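Local coordinates for 2-C-methyl-D-erythritol 4-phosphate cytidylyltransferase (Thermus thermophilus HB8, PDB 2PX7), which probably catalyses the transfer of a cytidylyl group from CTP to 2-C-methyl-D-erythritol 4-phosphate, the second of six steps from 1-deoxy-D-xylulose 5-phosphate to isopentenyl diphosphate, at residues R93-V97 against L190-D195; P107-D113 against T169-T175; P142-L147 against V158-F164; G122-V127 against V209-A215. All coordinates share one frame; numbering follows the deposited sequence.

Contact 1. Residues R93-V97 against L190-D195; sequences RQASV and LEASDD
The side-chain amide of Q94 lies against the extended backbone of L190-A192 and takes the place of a strand neighbour there. Its OE1 accepts from A192 N at 2.9 Å, an almost straight bond in the carbonyl plane, while NE2 donates to L190 O at 3.0 Å with that oxygen in the plane of the amide. The two bonds straddle E191, whose CA touches OE1, and together they fix which way round the amide is turned. With CG anti to the backbone N (chi1 -174°) and the chain extended beyond it, the amide stands well out from helix 93-103.

Further along the second segment, R93 and V97 both meet D195. R93 NH1 approaches D195 OD2 at the edge of the guanidinium, a salt bridge of 3.5 Å whose hydrogen bond is weak, with the two planes 49° apart. Water 1 supports it, accepting from R93 NH2 and from D195 N and donating to OD2. V97 meets the same carboxylate with carbon, its CG1 3.4 Å from D195 OD1. Each charge has a stronger partner elsewhere: R93 NH2 pairs with D113 and D195 OD1 with H182.

Between these two segments the firmer direct bonds are those of the neutral amide clasp, while the buried carboxylate of D195 is shared between a weak ionic link, water and H182, probably helping to stabilise its negative charge.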
loop_
_atom_site.group_PDB
_atom_site.type_symbol
_atom_site.label_atom_id
_atom_site.label_comp_id
_atom_site.label_asym_id
_atom_site.label_seq_id
_atom_site.Cartn_x
_atom_site.Cartn_y
_atom_site.Cartn_z
ATOM N N ARG A 93 19.550 -0.175 10.428
ATOM C CA ARG A 93 19.329 -1.370 9.621
ATOM C C ARG A 93 20.534 -1.618 8.721
ATOM O O ARG A 93 21.039 -2.726 8.648
ATOM C CB ARG A 93 18.031 -1.231 8.802
ATOM C CG ARG A 93 17.664 -2.423 7.898
ATOM C CD ARG A 93 16.675 -1.954 6.784
ATOM N NE ARG A 93 16.145 -3.028 5.924
ATOM C CZ ARG A 93 16.752 -3.514 4.830
ATOM N NH1 ARG A 93 17.948 -3.051 4.456
ATOM N NH2 ARG A 93 16.176 -4.471 4.107
ATOM N N GLN A 94 21.027 -0.562 8.077
ATOM C CA GLN A 94 22.161 -0.667 7.179
ATOM C C GLN A 94 23.406 -1.217 7.858
ATOM O O GLN A 94 24.105 -2.044 7.278
ATOM C CB GLN A 94 22.465 0.689 6.556
ATOM C CG GLN A 94 23.546 0.624 5.488
ATOM C CD GLN A 94 23.705 1.927 4.730
ATOM O OE1 GLN A 94 22.720 2.577 4.387
ATOM N NE2 GLN A 94 24.936 2.300 4.447
ATOM N N ALA A 95 23.694 -0.717 9.066
ATOM C CA ALA A 95 24.821 -1.204 9.875
ATOM C C ALA A 95 24.613 -2.665 10.250
ATOM O O ALA A 95 25.551 -3.445 10.235
ATOM C CB ALA A 95 24.997 -0.345 11.138
ATOM N N SER A 96 23.376 -3.038 10.572
ATOM C CA SER A 96 23.085 -4.441 10.873
ATOM C C SER A 96 23.320 -5.321 9.659
ATOM O O SER A 96 23.924 -6.391 9.797
ATOM C CB SER A 96 21.672 -4.628 11.415
ATOM O OG SER A 96 21.508 -3.912 12.626
ATOM N N VAL A 97 22.869 -4.873 8.476
ATOM C CA VAL A 97 23.134 -5.622 7.226
ATOM C C VAL A 97 24.631 -5.852 6.989
ATOM O O VAL A 97 25.042 -6.960 6.636
ATOM C CB VAL A 97 22.538 -4.943 5.956
ATOM C CG1 VAL A 97 23.072 -5.624 4.681
ATOM C CG2 VAL A 97 21.008 -4.957 5.975
ATOM N N LEU A 190 27.614 7.130 2.701
ATOM C CA LEU A 190 26.293 6.953 2.117
ATOM C C LEU A 190 25.430 6.050 2.977
ATOM O O LEU A 190 25.791 4.910 3.276
ATOM C CB LEU A 190 26.392 6.397 0.674
ATOM C CG LEU A 190 25.078 6.019 -0.032
ATOM C CD1 LEU A 190 24.161 7.230 -0.226
ATOM C CD2 LEU A 190 25.369 5.317 -1.383
ATOM N N GLU A 191 24.281 6.592 3.366
ATOM C CA GLU A 191 23.268 5.868 4.083
ATOM C C GLU A 191 21.974 5.939 3.270
ATOM O O GLU A 191 21.548 7.025 2.833
ATOM C CB GLU A 191 23.055 6.478 5.479
ATOM C CG GLU A 191 24.334 6.557 6.334
ATOM C CD GLU A 191 24.060 7.200 7.691
ATOM O OE1 GLU A 191 24.170 8.447 7.809
ATOM O OE2 GLU A 191 23.682 6.458 8.617
ATOM N N ALA A 192 21.359 4.781 3.066
ATOM C CA ALA A 192 20.151 4.685 2.252
ATOM C C ALA A 192 19.150 3.732 2.895
ATOM O O ALA A 192 19.520 2.943 3.741
ATOM C CB ALA A 192 20.513 4.245 0.824
ATOM N N SER A 193 17.895 3.791 2.463
ATOM C CA SER A 193 16.831 3.056 3.111
ATOM C C SER A 193 16.806 1.590 2.702
ATOM O O SER A 193 16.069 0.797 3.299
ATOM C CB SER A 193 15.482 3.716 2.816
ATOM O OG SER A 193 15.195 3.691 1.412
ATOM N N ASP A 194 17.584 1.224 1.681
ATOM C CA ASP A 194 17.703 -0.184 1.327
ATOM C C ASP A 194 19.044 -0.500 0.692
ATOM O O ASP A 194 19.856 0.400 0.446
ATOM C CB ASP A 194 16.497 -0.686 0.488
ATOM C CG ASP A 194 16.454 -0.111 -0.920
ATOM O OD1 ASP A 194 17.409 0.568 -1.317
ATOM O OD2 ASP A 194 15.443 -0.336 -1.650
ATOM N N ASP A 195 19.273 -1.788 0.458
ATOM C CA ASP A 195 20.508 -2.256 -0.134
ATOM C C ASP A 195 20.557 -1.982 -1.628
ATOM O O ASP A 195 21.619 -1.727 -2.163
ATOM C CB ASP A 195 20.695 -3.753 0.149
ATOM C CG ASP A 195 21.060 -4.018 1.604
ATOM O OD1 ASP A 195 22.182 -3.628 2.041
ATOM O OD2 ASP A 195 20.208 -4.592 2.313
HETATM O O HOH W 1 17.270 -4.030 1.806
#

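Contact 2. Residues P107-D113 against T169-T175; sequences PLVLVHD and TPQGFFT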
loop_
_atom_site.group_PDB
_atom_site.type_symbol
_atom_site.label_atom_id
_atom_site.label_comp_id
_atom_site.label_asym_id
_atom_site.label_seq_id
_atom_site.Cartn_x
_atom_site.Cartn_y
_atom_site.Cartn_z
ATOM N N PRO A 107 27.477 -17.438 -1.873
ATOM C CA PRO A 107 27.675 -16.374 -2.869
ATOM C C PRO A 107 26.421 -15.619 -3.313
ATOM O O PRO A 107 26.508 -14.715 -4.165
ATOM C CB PRO A 107 28.284 -17.119 -4.058
ATOM C CG PRO A 107 27.729 -18.495 -3.959
ATOM C CD PRO A 107 27.639 -18.781 -2.473
ATOM N N LEU A 108 25.274 -15.991 -2.740
ATOM C CA LEU A 108 24.012 -15.310 -3.010
ATOM C C LEU A 108 23.341 -14.943 -1.692
ATOM O O LEU A 108 23.340 -15.741 -0.757
ATOM C CB LEU A 108 23.106 -16.206 -3.863
ATOM C CG LEU A 108 22.112 -15.451 -4.739
ATOM C CD1 LEU A 108 22.746 -14.984 -6.020
ATOM C CD2 LEU A 108 20.925 -16.340 -5.044
ATOM N N VAL A 109 22.800 -13.726 -1.601
ATOM C CA VAL A 109 22.135 -13.284 -0.371
ATOM C C VAL A 109 20.726 -12.789 -0.617
ATOM O O VAL A 109 20.461 -12.167 -1.625
ATOM C CB VAL A 109 22.895 -12.151 0.406
ATOM C CG1 VAL A 109 24.009 -12.711 1.192
ATOM C CG2 VAL A 109 23.380 -11.005 -0.537
ATOM N N LEU A 110 19.845 -13.043 0.348
ATOM C CA LEU A 110 18.548 -12.375 0.416
ATOM C C LEU A 110 18.519 -11.548 1.687
ATOM O O LEU A 110 18.899 -12.028 2.760
ATOM C CB LEU A 110 17.403 -13.383 0.405
ATOM C CG LEU A 110 17.199 -14.207 -0.879
ATOM C CD1 LEU A 110 16.226 -15.349 -0.625
ATOM C CD2 LEU A 110 16.700 -13.340 -2.067
ATOM N N VAL A 111 18.120 -10.290 1.561
ATOM C CA VAL A 111 18.031 -9.412 2.713
ATOM C C VAL A 111 16.556 -9.054 2.930
ATOM O O VAL A 111 15.890 -8.567 2.011
ATOM C CB VAL A 111 18.840 -8.113 2.507
ATOM C CG1 VAL A 111 18.961 -7.347 3.836
ATOM C CG2 VAL A 111 20.222 -8.426 1.909
ATOM N N HIS A 112 16.059 -9.294 4.138
ATOM C CA HIS A 112 14.637 -9.172 4.390
ATOM C C HIS A 112 14.297 -8.399 5.660
ATOM O O HIS A 112 14.929 -8.584 6.686
ATOM C CB HIS A 112 13.971 -10.558 4.405
ATOM C CG HIS A 112 12.482 -10.498 4.540
ATOM N ND1 HIS A 112 11.667 -9.975 3.559
ATOM C CD2 HIS A 112 11.662 -10.870 5.552
ATOM C CE1 HIS A 112 10.408 -10.041 3.954
ATOM N NE2 HIS A 112 10.378 -10.577 5.163
ATOM N N ASP A 113 13.305 -7.511 5.549
ATOM C CA ASP A 113 12.750 -6.774 6.671
ATOM C C ASP A 113 11.894 -7.692 7.496
ATOM O O ASP A 113 10.950 -8.254 6.965
ATOM C CB ASP A 113 11.803 -5.686 6.182
ATOM C CG ASP A 113 12.500 -4.571 5.502
ATOM O OD1 ASP A 113 13.760 -4.507 5.541
ATOM O OD2 ASP A 113 11.770 -3.735 4.903
ATOM N N THR A 169 10.744 -6.182 0.143
ATOM C CA THR A 169 11.838 -7.122 0.354
ATOM C C THR A 169 11.199 -8.527 0.303
ATOM O O THR A 169 9.986 -8.635 0.369
ATOM C CB THR A 169 12.602 -6.891 1.726
ATOM O OG1 THR A 169 11.785 -7.326 2.826
ATOM C CG2 THR A 169 12.995 -5.417 1.923
ATOM N N PRO A 170 11.998 -9.607 0.187
ATOM C CA PRO A 170 13.469 -9.672 0.203
ATOM C C PRO A 170 14.111 -9.062 -1.042
ATOM O O PRO A 170 13.538 -9.129 -2.143
ATOM C CB PRO A 170 13.758 -11.179 0.271
ATOM C CG PRO A 170 12.556 -11.834 -0.351
ATOM C CD PRO A 170 11.384 -10.942 0.023
ATOM N N GLN A 171 15.293 -8.462 -0.857
ATOM C CA GLN A 171 16.131 -8.034 -1.979
ATOM C C GLN A 171 17.305 -9.002 -2.144
ATOM O O GLN A 171 17.947 -9.377 -1.155
ATOM C CB GLN A 171 16.604 -6.588 -1.769
ATOM C CG GLN A 171 15.453 -5.626 -1.389
ATOM C CD GLN A 171 15.806 -4.177 -1.499
ATOM O OE1 GLN A 171 16.989 -3.792 -1.596
ATOM N NE2 GLN A 171 14.770 -3.336 -1.534
ATOM N N GLY A 172 17.582 -9.408 -3.384
ATOM C CA GLY A 172 18.534 -10.483 -3.666
ATOM C C GLY A 172 19.758 -9.962 -4.389
ATOM O O GLY A 172 19.648 -9.125 -5.259
ATOM N N PHE A 173 20.935 -10.452 -4.018
ATOM C CA PHE A 173 22.181 -9.949 -4.606
ATOM C C PHE A 173 23.203 -11.062 -4.655
ATOM O O PHE A 173 23.146 -11.981 -3.824
ATOM C CB PHE A 173 22.752 -8.784 -3.762
ATOM C CG PHE A 173 21.785 -7.637 -3.562
ATOM C CD1 PHE A 173 21.636 -6.659 -4.537
ATOM C CD2 PHE A 173 21.044 -7.538 -2.401
ATOM C CE1 PHE A 173 20.721 -5.595 -4.370
ATOM C CE2 PHE A 173 20.132 -6.493 -2.211
ATOM C CZ PHE A 173 19.964 -5.523 -3.213
ATOM N N PHE A 174 24.139 -10.983 -5.604
ATOM C CA PHE A 174 25.422 -11.677 -5.417
ATOM C C PHE A 174 26.040 -11.111 -4.131
ATOM O O PHE A 174 26.124 -9.895 -3.954
ATOM C CB PHE A 174 26.381 -11.451 -6.598
ATOM C CG PHE A 174 25.861 -11.960 -7.934
ATOM C CD1 PHE A 174 24.995 -13.064 -8.005
ATOM C CD2 PHE A 174 26.270 -11.363 -9.125
ATOM C CE1 PHE A 174 24.541 -13.538 -9.237
ATOM C CE2 PHE A 174 25.800 -11.822 -10.371
ATOM C CZ PHE A 174 24.950 -12.912 -10.419
ATOM N N THR A 175 26.459 -11.990 -3.224
ATOM C CA THR A 175 27.075 -11.583 -1.940
ATOM C C THR A 175 28.279 -10.656 -2.150
ATOM O O THR A 175 28.408 -9.633 -1.473
ATOM C CB THR A 175 27.496 -12.827 -1.143
ATOM O OG1 THR A 175 26.392 -13.743 -1.121
ATOM C CG2 THR A 175 27.893 -12.467 0.291
#
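The F174 ring turns its edge to L108, whose CD1 lies in the ring plane 3.6 Å from CD1 of F174. F173, on the other side of the sheet with V109, V111 and Q171, likewise has V111 CG2 at its edge, more loosely, and Q171 OE1 in its plane. P170 N lies at the edge of the H112 imidazole, near its plane, without a hydrogen bond; F62 meets the same ring with the planes inclined at about 60°.

Between these groups the strands 108-111 and 171-174 run antiparallel. V109 with F173 and V111 with Q171 are hydrogen-bonded pairs, and V109 N to F173 O, at 2.8 Å, is the straightest of their four bonds. In the non-hydrogen-bonded pair of L110 and G172, the leucine CD2 rests 3.8 Å from G172 CA, close to where a side chain would otherwise begin. At one end T175 N closes the ladder on P107 O, coming from well above the carbonyl plane.

At the other end T169 sets its OG1 between its own backbone N and carbonyl carbon (chi1 73°), which brings it 3.1 Å from D113 N as acceptor. CG2 of the threonine packs against the D113 carboxylate, which forms salt bridges to R93 and R116 and lies near K217, predicted to position MEP.

Strand 108-111, parallel to 27-31 on its other side, thus meets antiparallel 165-174 at the centre of a mixed seven-stranded sheet of order 3-2-1-4-6-5-7, the Rossmann-like core of the IspD cytidylyltransferases.

Contact 3. Residues P142-L147 against V158-F164; sequences PVPDTL and VVPREAF
V143 meets R161 and F164 at once: its CG1 lies 3.8 Å from R161 CB, and its CG2 touches F164 CB. The carbonyl of V143 receives R161 NH1 at 2.9 Å, nearly along the C=O axis but with a bent N-H angle of 144°. Water 2 joins the backbones, taking the V143 N-H and donating to R161 O. P144 places its carbonyl oxygen over one guanidinium face, and D145 O packs beside R161 CD. The carbonyls of 143-145 thus follow the arginine chain, whose CG stands between the backbone N and carbonyl carbon (chi1 59°) before the chain runs out extended. A leucine at R161 would probably leave V143 O without this donor and the carbonyls of P144 and D145 without the positive group beside them.

T146 turns CG2 onto V158 CG1, 3.7 Å away, while its OG1 is hydrogen-bonded to S193 of the second subunit and contacts water 3, which also accepts weakly from R161 NE. L147 bonds through its carbonyl to V159 N at 2.9 Å, and water 4 links L147 N to V159 O. L147 swings CG away from its own backbone N (chi1 -176°), carrying CD2 to V159 CG2 and to the F164 ring.

R161 is predicted to position MEP for attack. The contact, its centre about 22 Å from the centre of the chain, forms the base of the hairpin 146-150/156-159, an arm that reaches the second subunit: T146 and L147 pair with a strand of that chain, and D145 forms a salt bridge to R116 of the second subunit.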
loop_
_atom_site.group_PDB
_atom_site.type_symbol
_atom_site.label_atom_id
_atom_site.label_comp_id
_atom_site.label_asym_id
_atom_site.label_seq_id
_atom_site.Cartn_x
_atom_site.Cartn_y
_atom_site.Cartn_z
ATOM N N PRO A 142 2.943 -1.732 -7.896
ATOM C CA PRO A 142 2.504 -0.413 -8.367
ATOM C C PRO A 142 1.940 0.368 -7.181
ATOM O O PRO A 142 1.481 -0.237 -6.210
ATOM C CB PRO A 142 1.378 -0.730 -9.378
ATOM C CG PRO A 142 1.351 -2.227 -9.526
ATOM C CD PRO A 142 2.093 -2.835 -8.388
ATOM N N VAL A 143 1.996 1.692 -7.255
ATOM C CA VAL A 143 1.334 2.548 -6.283
ATOM C C VAL A 143 -0.183 2.471 -6.550
ATOM O O VAL A 143 -0.630 2.859 -7.619
ATOM C CB VAL A 143 1.831 4.011 -6.380
ATOM C CG1 VAL A 143 1.015 4.936 -5.454
ATOM C CG2 VAL A 143 3.333 4.101 -6.046
ATOM N N PRO A 144 -0.969 1.972 -5.575
ATOM C CA PRO A 144 -2.394 1.648 -5.806
ATOM C C PRO A 144 -3.382 2.820 -5.737
ATOM O O PRO A 144 -4.534 2.678 -6.179
ATOM C CB PRO A 144 -2.697 0.670 -4.676
ATOM C CG PRO A 144 -1.782 1.083 -3.565
ATOM C CD PRO A 144 -0.554 1.678 -4.189
ATOM N N ASP A 145 -2.941 3.952 -5.188
ATOM C CA ASP A 145 -3.812 5.075 -4.864
ATOM C C ASP A 145 -3.263 6.322 -5.510
ATOM O O ASP A 145 -2.078 6.375 -5.838
ATOM C CB ASP A 145 -3.834 5.324 -3.352
ATOM C CG ASP A 145 -4.314 4.130 -2.546
ATOM O OD1 ASP A 145 -5.338 3.505 -2.907
ATOM O OD2 ASP A 145 -3.672 3.839 -1.506
ATOM N N THR A 146 -4.098 7.339 -5.662
ATOM C CA THR A 146 -3.604 8.651 -6.038
ATOM C C THR A 146 -2.456 9.014 -5.093
ATOM O O THR A 146 -2.536 8.841 -3.878
ATOM C CB THR A 146 -4.725 9.723 -6.038
ATOM O OG1 THR A 146 -5.691 9.372 -7.029
ATOM C CG2 THR A 146 -4.187 11.134 -6.377
ATOM N N LEU A 147 -1.373 9.485 -5.691
ATOM C CA LEU A 147 -0.156 9.806 -4.964
ATOM C C LEU A 147 -0.002 11.324 -4.902
ATOM O O LEU A 147 0.148 11.984 -5.926
ATOM C CB LEU A 147 1.053 9.126 -5.652
ATOM C CG LEU A 147 2.459 9.238 -5.033
ATOM C CD1 LEU A 147 2.512 8.754 -3.569
ATOM C CD2 LEU A 147 3.483 8.480 -5.908
ATOM N N VAL A 158 -0.389 16.503 -6.732
ATOM C CA VAL A 158 -0.492 15.124 -7.181
ATOM C C VAL A 158 0.557 14.788 -8.253
ATOM O O VAL A 158 0.792 15.582 -9.153
ATOM C CB VAL A 158 -1.895 14.838 -7.746
ATOM C CG1 VAL A 158 -1.965 13.430 -8.334
ATOM C CG2 VAL A 158 -2.976 15.047 -6.656
ATOM N N VAL A 159 1.155 13.597 -8.157
ATOM C CA VAL A 159 2.116 13.106 -9.138
ATOM C C VAL A 159 1.635 11.786 -9.749
ATOM O O VAL A 159 0.934 11.034 -9.083
ATOM C CB VAL A 159 3.541 12.938 -8.521
ATOM C CG1 VAL A 159 4.029 14.259 -7.946
ATOM C CG2 VAL A 159 3.559 11.865 -7.461
ATOM N N PRO A 160 2.022 11.490 -11.010
ATOM C CA PRO A 160 1.508 10.277 -11.663
ATOM C C PRO A 160 1.923 8.964 -10.990
ATOM O O PRO A 160 3.051 8.517 -11.158
ATOM C CB PRO A 160 2.067 10.357 -13.092
ATOM C CG PRO A 160 2.559 11.744 -13.270
ATOM C CD PRO A 160 2.918 12.262 -11.895
ATOM N N ARG A 161 0.995 8.340 -10.265
ATOM C CA ARG A 161 1.279 7.096 -9.538
ATOM C C ARG A 161 1.818 5.970 -10.441
ATOM O O ARG A 161 2.523 5.058 -9.977
ATOM C CB ARG A 161 0.058 6.638 -8.726
ATOM C CG ARG A 161 -1.193 6.387 -9.563
ATOM C CD ARG A 161 -2.226 5.604 -8.787
ATOM N NE ARG A 161 -3.264 5.108 -9.678
ATOM C CZ ARG A 161 -3.267 3.897 -10.225
ATOM N NH1 ARG A 161 -2.286 3.036 -9.969
ATOM N NH2 ARG A 161 -4.252 3.548 -11.042
ATOM N N GLU A 162 1.506 6.061 -11.732
ATOM C CA GLU A 162 1.945 5.088 -12.732
ATOM C C GLU A 162 3.469 5.122 -12.973
ATOM O O GLU A 162 4.053 4.151 -13.431
ATOM C CB GLU A 162 1.158 5.291 -14.047
ATOM C CG GLU A 162 0.974 6.776 -14.489
ATOM C CD GLU A 162 -0.260 7.487 -13.877
ATOM O OE1 GLU A 162 -0.939 6.922 -12.999
ATOM O OE2 GLU A 162 -0.562 8.627 -14.292
ATOM N N ALA A 163 4.095 6.243 -12.638
ATOM C CA ALA A 163 5.528 6.451 -12.776
ATOM C C ALA A 163 6.339 5.930 -11.568
ATOM O O ALA A 163 7.569 5.965 -11.588
ATOM C CB ALA A 163 5.793 7.934 -12.954
ATOM N N PHE A 164 5.640 5.446 -10.540
ATOM C CA PHE A 164 6.240 5.131 -9.245
ATOM C C PHE A 164 5.928 3.716 -8.801
ATOM O O PHE A 164 4.947 3.110 -9.259
ATOM C CB PHE A 164 5.775 6.125 -8.178
ATOM C CG PHE A 164 6.397 7.477 -8.311
ATOM C CD1 PHE A 164 7.636 7.750 -7.720
ATOM C CD2 PHE A 164 5.762 8.479 -9.045
ATOM C CE1 PHE A 164 8.227 8.991 -7.850
ATOM C CE2 PHE A 164 6.340 9.738 -9.181
ATOM C CZ PHE A 164 7.583 9.996 -8.584
HETATM O O HOH W 2 2.393 2.422 -10.182
HETATM O O HOH W 3 -5.947 6.593 -8.657
HETATM O O HOH W 4 -1.256 9.825 -8.647
#

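Contact 4. Residues G122-V127 against V209-A215; sequences GLVARV and VEGEATA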
loop_
_atom_site.group_PDB
_atom_site.type_symbol
_atom_site.label_atom_id
_atom_site.label_comp_id
_atom_site.label_asym_id
_atom_site.label_seq_id
_atom_site.Cartn_x
_atom_site.Cartn_y
_atom_site.Cartn_z
ATOM N N GLY A 122 6.458 -18.194 -3.287
ATOM C CA GLY A 122 6.476 -17.625 -4.625
ATOM C C GLY A 122 7.324 -16.361 -4.727
ATOM O O GLY A 122 8.113 -16.231 -5.649
ATOM N N LEU A 123 7.153 -15.431 -3.792
ATOM C CA LEU A 123 7.931 -14.187 -3.796
ATOM C C LEU A 123 9.428 -14.474 -3.619
ATOM O O LEU A 123 10.240 -14.004 -4.398
ATOM C CB LEU A 123 7.438 -13.217 -2.712
ATOM C CG LEU A 123 8.022 -11.786 -2.673
ATOM C CD1 LEU A 123 8.059 -11.124 -4.028
ATOM C CD2 LEU A 123 7.205 -10.952 -1.732
ATOM N N VAL A 124 9.773 -15.262 -2.608
ATOM C CA VAL A 124 11.158 -15.645 -2.358
ATOM C C VAL A 124 11.815 -16.240 -3.609
ATOM O O VAL A 124 12.861 -15.746 -4.041
ATOM C CB VAL A 124 11.301 -16.614 -1.146
ATOM C CG1 VAL A 124 12.787 -16.888 -0.835
ATOM C CG2 VAL A 124 10.624 -16.038 0.093
ATOM N N ALA A 125 11.193 -17.264 -4.206
ATOM C CA ALA A 125 11.766 -17.944 -5.376
ATOM C C ALA A 125 11.943 -16.984 -6.527
ATOM O O ALA A 125 12.943 -17.050 -7.238
ATOM C CB ALA A 125 10.886 -19.156 -5.823
ATOM N N ARG A 126 10.961 -16.102 -6.715
ATOM C CA ARG A 126 11.000 -15.099 -7.773
ATOM C C ARG A 126 12.167 -14.106 -7.561
ATOM O O ARG A 126 12.879 -13.769 -8.496
ATOM C CB ARG A 126 9.642 -14.381 -7.846
ATOM C CG ARG A 126 9.469 -13.309 -8.946
ATOM C CD ARG A 126 8.117 -12.554 -8.762
ATOM N NE ARG A 126 7.058 -13.517 -8.508
ATOM C CZ ARG A 126 6.045 -13.379 -7.652
ATOM N NH1 ARG A 126 5.868 -12.285 -6.926
ATOM N NH2 ARG A 126 5.184 -14.377 -7.532
ATOM N N VAL A 127 12.370 -13.662 -6.324
ATOM C CA VAL A 127 13.472 -12.750 -6.021
ATOM C C VAL A 127 14.797 -13.480 -6.230
ATOM O O VAL A 127 15.672 -12.989 -6.949
ATOM C CB VAL A 127 13.375 -12.161 -4.589
ATOM C CG1 VAL A 127 14.656 -11.349 -4.259
ATOM C CG2 VAL A 127 12.134 -11.295 -4.467
ATOM N N VAL A 209 11.347 -7.164 -9.901
ATOM C CA VAL A 209 10.367 -8.248 -10.074
ATOM C C VAL A 209 9.067 -7.862 -9.381
ATOM O O VAL A 209 9.052 -6.936 -8.581
ATOM C CB VAL A 209 10.851 -9.637 -9.550
ATOM C CG1 VAL A 209 12.144 -10.074 -10.251
ATOM C CG2 VAL A 209 10.982 -9.672 -8.025
ATOM N N GLU A 210 7.988 -8.571 -9.693
ATOM C CA GLU A 210 6.686 -8.299 -9.076
ATOM C C GLU A 210 6.704 -8.658 -7.594
ATOM O O GLU A 210 7.047 -9.764 -7.218
ATOM C CB GLU A 210 5.533 -9.017 -9.818
ATOM C CG GLU A 210 5.946 -10.325 -10.461
ATOM C CD GLU A 210 4.796 -11.210 -10.983
ATOM O OE1 GLU A 210 3.596 -10.897 -10.712
ATOM O OE2 GLU A 210 5.130 -12.227 -11.669
ATOM N N GLY A 211 6.368 -7.695 -6.751
ATOM C CA GLY A 211 6.208 -7.970 -5.339
ATOM C C GLY A 211 4.847 -8.599 -5.067
ATOM O O GLY A 211 4.255 -9.229 -5.947
ATOM N N GLU A 212 4.350 -8.424 -3.852
ATOM C CA GLU A 212 3.086 -9.016 -3.432
ATOM C C GLU A 212 2.443 -8.206 -2.332
ATOM O O GLU A 212 3.129 -7.725 -1.422
ATOM C CB GLU A 212 3.297 -10.464 -2.989
ATOM C CG GLU A 212 3.209 -11.417 -4.168
ATOM C CD GLU A 212 3.552 -12.839 -3.827
ATOM O OE1 GLU A 212 3.624 -13.164 -2.628
ATOM O OE2 GLU A 212 3.755 -13.628 -4.783
ATOM N N ALA A 213 1.119 -8.054 -2.432
ATOM C CA ALA A 213 0.342 -7.227 -1.526
ATOM C C ALA A 213 0.408 -7.705 -0.091
ATOM O O ALA A 213 0.268 -6.913 0.835
ATOM C CB ALA A 213 -1.131 -7.146 -1.997
ATOM N N THR A 214 0.611 -9.004 0.087
ATOM C CA THR A 214 0.674 -9.604 1.415
ATOM C C THR A 214 2.000 -9.323 2.121
ATOM O O THR A 214 2.068 -9.405 3.343
ATOM C CB THR A 214 0.470 -11.115 1.341
ATOM O OG1 THR A 214 1.367 -11.646 0.360
ATOM C CG2 THR A 214 -0.979 -11.437 0.936
ATOM N N ALA A 215 3.039 -8.991 1.353
ATOM C CA ALA A 215 4.348 -8.665 1.908
ATOM C C ALA A 215 4.461 -7.219 2.416
ATOM O O ALA A 215 5.523 -6.605 2.309
ATOM C CB ALA A 215 5.431 -8.957 0.900
#
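R126 reaches across from helix 121-134 and is gripped by three groups of the other segment. Its NH1 donates to E210 O at 2.8 Å, with the oxygen in the guanidinium plane although the donor stands above the carbonyl plane. NH1 and NH2 both converge on one oxygen, E212 OE2, at 3.3 and 3.2 Å; NH2 comes nearly along the C-O axis and NH1 from above the carboxylate plane, which is turned 63° from the guanidinium. The E210 carboxylate is a second, looser counter-charge: it lies over a guanidinium face, with OE2 a long 3.9 Å from NE and no N-H directed at it. The opposite face lies over the helix's own G122 O. The extended first part of the arginine chain packs CD 3.5 Å from E210 CG, and a bend at chi3 (-46°) then turns the guanidinium toward E210 O and E212. A methionine at R126 would probably leave the E210 and E212 carboxylates without their shared counter-charge and E210 O without this donor.

Beside this network apolar groups meet. L123 CD2 rests on A215 CB at 3.7 Å, its CD1 lies by E210 O and G211 CA, and V127 CG2 meets V209 CG2. Further out, S120 holds E212 OE1, Q168 accepts the N-H of E212, and P139 of strand 136-142 touches L123, V127 and V209.

One cation answering two carboxylates and a carbonyl ties the helix to the end of edge strand 207-210, and the nearby positive charge would probably help keep both glutamates ionised.

How the contacts relate
Contact 2 is the buried centre, a backbone ladder between neighbouring strands of the main sheet. Contacts 1 and 4 are partly buried and flank it on opposite sides of the chain's centre. Contact 1 joins it through polar links, R93 to D113 and D194 to Q171, whereas contact 4 meets it by carbon packing, V127 against L110, P170 and G172. Contact 3 touches none of the others; its nearest neighbour is contact 4, about 7 Å between nearest atoms. Chemistry shifts accordingly: strand pairing at the centre, amide and ionic clasps in contacts 1 and 4, and an arginine-to-carbonyl bond, water-bridged backbone and an apolar cluster in contact 3. Contacts 1, 3 and 4 touch the second subunit; contact 2 does not.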